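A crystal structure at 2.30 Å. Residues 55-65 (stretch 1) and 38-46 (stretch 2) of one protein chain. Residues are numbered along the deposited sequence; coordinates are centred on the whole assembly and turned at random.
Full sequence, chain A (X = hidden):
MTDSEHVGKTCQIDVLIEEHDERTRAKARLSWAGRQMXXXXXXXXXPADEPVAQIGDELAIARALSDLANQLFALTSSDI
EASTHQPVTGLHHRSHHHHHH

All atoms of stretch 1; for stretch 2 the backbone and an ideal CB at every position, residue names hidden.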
# COMPACT_ATOMS: atom_id res chain seq x y z
N ILE A 55 9.36 11.73 9.67
CA ILE A 55 9.65 11.91 8.24
C ILE A 55 9.87 10.57 7.54
O ILE A 55 9.23 10.29 6.53
CB ILE A 55 10.85 12.86 7.99
CG1 ILE A 55 10.58 14.25 8.55
CG2 ILE A 55 11.14 12.96 6.49
CD1 ILE A 55 11.79 15.18 8.55
N GLY A 56 10.75 9.74 8.08
CA GLY A 56 11.00 8.41 7.53
C GLY A 56 9.78 7.51 7.51
O GLY A 56 9.54 6.81 6.53
N ASP A 57 9.00 7.55 8.59
CA ASP A 57 7.78 6.75 8.72
C ASP A 57 6.73 7.15 7.70
O ASP A 57 6.21 6.30 6.98
CB ASP A 57 7.17 6.90 10.12
CG ASP A 57 8.02 6.29 11.20
OD1 ASP A 57 9.08 5.70 10.89
OD2 ASP A 57 7.64 6.43 12.38
N GLU A 58 6.40 8.44 7.65
CA GLU A 58 5.38 8.92 6.72
C GLU A 58 5.76 8.78 5.24
O GLU A 58 4.89 8.57 4.40
CB GLU A 58 4.96 10.36 7.06
CG GLU A 58 6.03 11.41 6.84
CD GLU A 58 5.75 12.71 7.56
OE1 GLU A 58 4.80 12.77 8.36
OE2 GLU A 58 6.50 13.67 7.35
N LEU A 59 7.05 8.88 4.93
CA LEU A 59 7.52 8.64 3.57
C LEU A 59 7.41 7.16 3.20
O LEU A 59 7.06 6.83 2.07
CB LEU A 59 8.96 9.13 3.39
CG LEU A 59 9.62 8.99 2.01
CD1 LEU A 59 8.72 9.47 0.89
CD2 LEU A 59 10.95 9.73 1.98
N ALA A 60 7.74 6.29 4.14
CA ALA A 60 7.60 4.86 3.92
C ALA A 60 6.14 4.49 3.72
O ALA A 60 5.82 3.73 2.82
CB ALA A 60 8.19 4.09 5.07
N ILE A 61 5.26 5.03 4.56
CA ILE A 61 3.84 4.76 4.45
C ILE A 61 3.31 5.24 3.10
O ILE A 61 2.58 4.53 2.42
CB ILE A 61 3.02 5.41 5.59
CG1 ILE A 61 3.43 4.83 6.94
CG2 ILE A 61 1.54 5.17 5.38
CD1 ILE A 61 2.83 5.59 8.11
N ALA A 62 3.70 6.45 2.71
CA ALA A 62 3.30 7.00 1.43
C ALA A 62 3.69 6.08 0.27
O ALA A 62 2.89 5.81 -0.61
CB ALA A 62 3.88 8.40 1.24
N ARG A 63 4.92 5.58 0.29
CA ARG A 63 5.39 4.67 -0.76
C ARG A 63 4.69 3.30 -0.71
O ARG A 63 4.40 2.71 -1.75
CB ARG A 63 6.90 4.51 -0.69
CG ARG A 63 7.61 5.83 -0.86
CD ARG A 63 9.10 5.71 -0.76
NE ARG A 63 9.72 6.83 -1.47
CZ ARG A 63 10.90 7.35 -1.18
NH1 ARG A 63 11.61 6.86 -0.18
NH2 ARG A 63 11.36 8.37 -1.88
N ALA A 64 4.40 2.83 0.50
CA ALA A 64 3.64 1.61 0.67
C ALA A 64 2.23 1.73 0.09
O ALA A 64 1.76 0.83 -0.58
CB ALA A 64 3.58 1.22 2.12
N LEU A 65 1.56 2.85 0.34
CA LEU A 65 0.19 3.04 -0.14
C LEU A 65 0.11 3.23 -1.66
O LEU A 65 -0.84 2.78 -2.28
CB LEU A 65 -0.47 4.22 0.59
CG LEU A 65 -0.70 4.09 2.10
CD1 LEU A 65 -1.31 5.36 2.63
CD2 LEU A 65 -1.56 2.88 2.48
N UNK A 38 -0.20 -6.66 -0.40
CA UNK A 38 0.74 -5.92 0.44
C UNK A 38 1.48 -4.89 -0.40
O UNK A 38 2.13 -5.22 -1.38
CB UNK A 38 1.73 -6.87 1.12
N UNK A 39 1.35 -3.64 0.01
CA UNK A 39 2.15 -2.56 -0.55
C UNK A 39 3.37 -2.37 0.32
O UNK A 39 3.27 -2.37 1.54
CB UNK A 39 1.35 -1.26 -0.66
N UNK A 40 4.54 -2.25 -0.31
CA UNK A 40 5.79 -2.11 0.43
C UNK A 40 6.44 -0.79 0.07
O UNK A 40 6.57 -0.45 -1.10
CB UNK A 40 6.74 -3.28 0.14
N UNK A 41 6.83 -0.04 1.10
CA UNK A 41 7.51 1.25 0.94
C UNK A 41 8.77 1.38 1.78
O UNK A 41 8.83 0.88 2.90
CB UNK A 41 6.55 2.39 1.30
N UNK A 42 9.78 2.06 1.24
CA UNK A 42 11.08 2.19 1.88
C UNK A 42 11.63 3.60 1.79
O UNK A 42 11.61 4.21 0.73
CB UNK A 42 12.07 1.21 1.25
N UNK A 43 12.12 4.10 2.93
CA UNK A 43 12.91 5.32 3.02
C UNK A 43 14.12 4.88 3.83
O UNK A 43 13.91 4.14 4.78
CB UNK A 43 12.15 6.49 3.66
N UNK A 44 15.38 5.27 3.57
CA UNK A 44 15.94 6.42 2.81
C UNK A 44 16.73 7.20 3.86
O UNK A 44 17.59 6.62 4.52
CB UNK A 44 14.87 7.28 2.14
N UNK A 45 16.44 8.50 3.99
CA UNK A 45 16.87 9.38 5.10
C UNK A 45 17.98 8.89 6.06
O UNK A 45 17.72 8.02 6.89
CB UNK A 45 15.64 9.68 5.95
N UNK A 46 19.21 9.42 5.98
CA UNK A 46 19.72 10.35 4.94
C UNK A 46 21.16 10.91 5.10
O UNK A 46 21.46 11.97 4.53
CB UNK A 46 18.77 11.54 4.87

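Stretch 2 runs as a strand from 38 to 43, crossing the helix of stretch 1 at 145° with the axes only 5.5 Å apart, so the first rule to look for is how little may stand between them.

Position 38 turns its CA-to-CB bond away from the helix, and no atom of stretch 1 lies within 5.5 Å of the ideal CB. A beta-branched residue suits the extended backbone, and the residue is Val38.

At position 39 the bond points toward the helix, and the ideal CB would sit 2.1 Å from Ala64 O. Any side chain would collide with that carbonyl, although phi and psi are ordinary for a strand. Gly39 answers the problem, and its bare CA makes a CA-H...O contact of 3.4 Å with Ala64 O.

At position 40 the bond points away again; stretch 1 would tolerate beta-branched, other apolar or polar side chains. In Val40 the backbone meets the helix, with C 3.7 Å from Ala64 CA.

Position 41 is hemmed in by more atoms than 39: its ideal CB would lie 2.2 Å from Ala60 O and 2.3 Å from Ala64 N. Glycine is again what fits. Gly41 packs its CA 3.5 Å from Ala60 O in a second CA-H...O contact and 3.7 Å from Arg63 CB, letting the backbones approach to 3.9 Å between Gly41 CA and Ala64 CA.

At position 42 the CA-to-CB bond points away from the helix, where many residues would serve. What stretch 1 reads is the backbone: Arg63 NH1 donates a 2.8 Å hydrogen bond to the backbone O of 42, which any residue would supply. The deposited residue is Leu42.

At position 43 the bond points toward the helix, but there is now room for a CB, 3.8 Å from Leu59 CD2 and 3.9 Å from both Gly56 O and Arg63 NH1. Something small and apolar is favoured. Ala43 fills the space, its CB 4.0 Å from Leu59 CD2.

Position 44 has left the strand, with a positive phi and a cis peptide before it. Arg63 NH1 is 4.0 Å from the ideal CB, so an acidic or neutral polar residue might seem apt. Arg44 is deposited instead: its CD lies 3.0 Å from Arg63 NH1.

Position 45 points toward the helix near Gly56, inviting an apolar group. Leu45 reaches Leu59 CD2 with its CD2 at 3.7 Å and Ile55 CG2 with its CG at 4.2 Å.

Position 46 has no stretch 1 atom near its ideal CB; polar residues suit, and Asp46 makes no contact.

Stretch 2 (38-46) VGVGLARLD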
# COMPACT_ATOMS: atom_id res chain seq x y z
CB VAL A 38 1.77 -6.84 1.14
CG1 VAL A 38 2.58 -6.05 2.16
CG2 VAL A 38 1.07 -8.00 1.82
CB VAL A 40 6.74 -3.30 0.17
CG1 VAL A 40 7.86 -3.32 1.20
CG2 VAL A 40 5.99 -4.62 0.21
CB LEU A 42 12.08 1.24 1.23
CG LEU A 42 12.02 -0.22 1.66
CD1 LEU A 42 12.10 -1.13 0.45
CD2 LEU A 42 13.15 -0.51 2.65
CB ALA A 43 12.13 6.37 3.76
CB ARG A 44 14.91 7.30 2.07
CG ARG A 44 14.89 7.13 0.54
CD ARG A 44 14.20 8.29 -0.17
NE ARG A 44 15.14 9.27 -0.73
CZ ARG A 44 15.38 10.48 -0.22
NH1 ARG A 44 14.76 10.90 0.88
NH2 ARG A 44 16.26 11.29 -0.82
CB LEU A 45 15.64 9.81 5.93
CG LEU A 45 14.54 10.76 5.42
CD1 LEU A 45 15.04 12.17 5.15
CD2 LEU A 45 13.81 10.22 4.20
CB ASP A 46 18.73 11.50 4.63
CG ASP A 46 18.61 12.53 5.77
OD1 ASP A 46 19.40 12.48 6.74
OD2 ASP A 46 17.72 13.40 5.66
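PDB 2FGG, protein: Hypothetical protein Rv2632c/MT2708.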